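Paenibacillus xanthan lyase (Paenibacillus, PDB 6F2P) cleaves the polysaccharide xanthan as a lyase and is built, consistent with polysaccharide lyase family 8, from an alpha-helical domain followed by beta-sandwich domains. Local coordinates at residues 621-624 with 625-629. Numbering follows the deposited sequence.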
# COMPACT_ATOMS: atom_id res chain seq x y z
N PRO A 621 2.10 4.60 -25.09
CA PRO A 621 3.51 4.95 -25.33
C PRO A 621 4.09 4.24 -26.55
O PRO A 621 3.62 3.16 -26.91
CB PRO A 621 4.22 4.46 -24.06
CG PRO A 621 3.16 4.31 -23.03
CD PRO A 621 1.92 3.92 -23.80
N ASN A 622 5.08 4.87 -27.18
CA ASN A 622 5.95 4.18 -28.12
C ASN A 622 5.21 3.65 -29.35
O ASN A 622 5.56 2.62 -29.92
CB ASN A 622 6.68 3.04 -27.39
CG ASN A 622 7.90 2.55 -28.13
OD1 ASN A 622 8.58 3.31 -28.84
ND2 ASN A 622 8.20 1.27 -27.97
N LYS A 623 4.17 4.38 -29.75
CA LYS A 623 3.42 3.99 -30.94
C LYS A 623 3.47 5.08 -32.00
O LYS A 623 3.49 6.27 -31.69
CB LYS A 623 1.96 3.67 -30.60
CG LYS A 623 1.71 2.22 -30.31
CD LYS A 623 0.26 1.97 -29.85
CE LYS A 623 0.03 0.48 -29.62
NZ LYS A 623 1.25 -0.16 -29.03
N THR A 624 3.49 4.65 -33.26
CA THR A 624 3.42 5.58 -34.37
C THR A 624 2.06 6.25 -34.37
O THR A 624 1.14 5.80 -33.67
CB THR A 624 3.60 4.86 -35.71
OG1 THR A 624 2.50 3.97 -35.94
CG2 THR A 624 4.91 4.08 -35.72
N SER A 625 1.94 7.31 -35.15
CA SER A 625 0.70 8.07 -35.24
C SER A 625 -0.44 7.21 -35.78
O SER A 625 -1.57 7.32 -35.30
CB SER A 625 0.91 9.28 -36.15
OG SER A 625 -0.31 9.99 -36.32
N SER A 626 -0.14 6.37 -36.76
CA SER A 626 -1.16 5.54 -37.40
C SER A 626 -1.58 4.41 -36.48
O SER A 626 -2.74 3.99 -36.48
CB SER A 626 -0.66 4.95 -38.72
OG SER A 626 0.42 4.06 -38.50
N ALA A 627 -0.62 3.90 -35.71
CA ALA A 627 -0.90 2.86 -34.74
C ALA A 627 -1.85 3.41 -33.67
O ALA A 627 -2.81 2.73 -33.27
CB ALA A 627 0.39 2.35 -34.10
N VAL A 628 -1.58 4.64 -33.23
CA VAL A 628 -2.46 5.30 -32.27
C VAL A 628 -3.88 5.38 -32.83
O VAL A 628 -4.84 4.97 -32.18
CB VAL A 628 -1.97 6.71 -31.91
CG1 VAL A 628 -3.04 7.43 -31.09
CG2 VAL A 628 -0.66 6.62 -31.15
N ALA A 629 -3.99 5.91 -34.05
CA ALA A 629 -5.26 5.95 -34.75
C ALA A 629 -5.86 4.54 -34.80
O ALA A 629 -7.05 4.35 -34.53
CB ALA A 629 -5.06 6.48 -36.15
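Thr624 is the N-cap of helix 625-633: its side chain caps Ala627 N, and its carbonyl starts the helical bonding with Val628 N. In this N-cap motif Thr624 OG1 accepts from Ala627 N at 3.1 Å, with an N-H...O angle of 152°. The geometry follows from chi1 of 66°, which sets OG1 between the backbone N and the carbonyl carbon, turned over the first helical turn. The carbonyl then opens the helical bonding pattern: Val628 N donates to Thr624 O at 3.0 Å, with an N-H...O angle of 161°. The capping bond gives the first-turn amide of Ala627 a side-chain acceptor, whereas Val628 N already has the regular backbone one. Ser626 OG lies 3.3 Å from Thr624 OG1 on the exposed side of the cap.

Packing is carried by the aliphatic part of Lys623. Its CG rests 4.0 Å from Ala627 CB, while its amine leads off toward the calcium site, where NZ makes a long, weak ion pair with the calcium ligand Asp491. The cap lies where strand 613-621 of the super-sandwich domain gives way to a helix whose Val628 and Ala629 touch Tyr547 of strand 545-550. On the buried side, Val628 CG2 stands 4.0 Å from Lys623 CB.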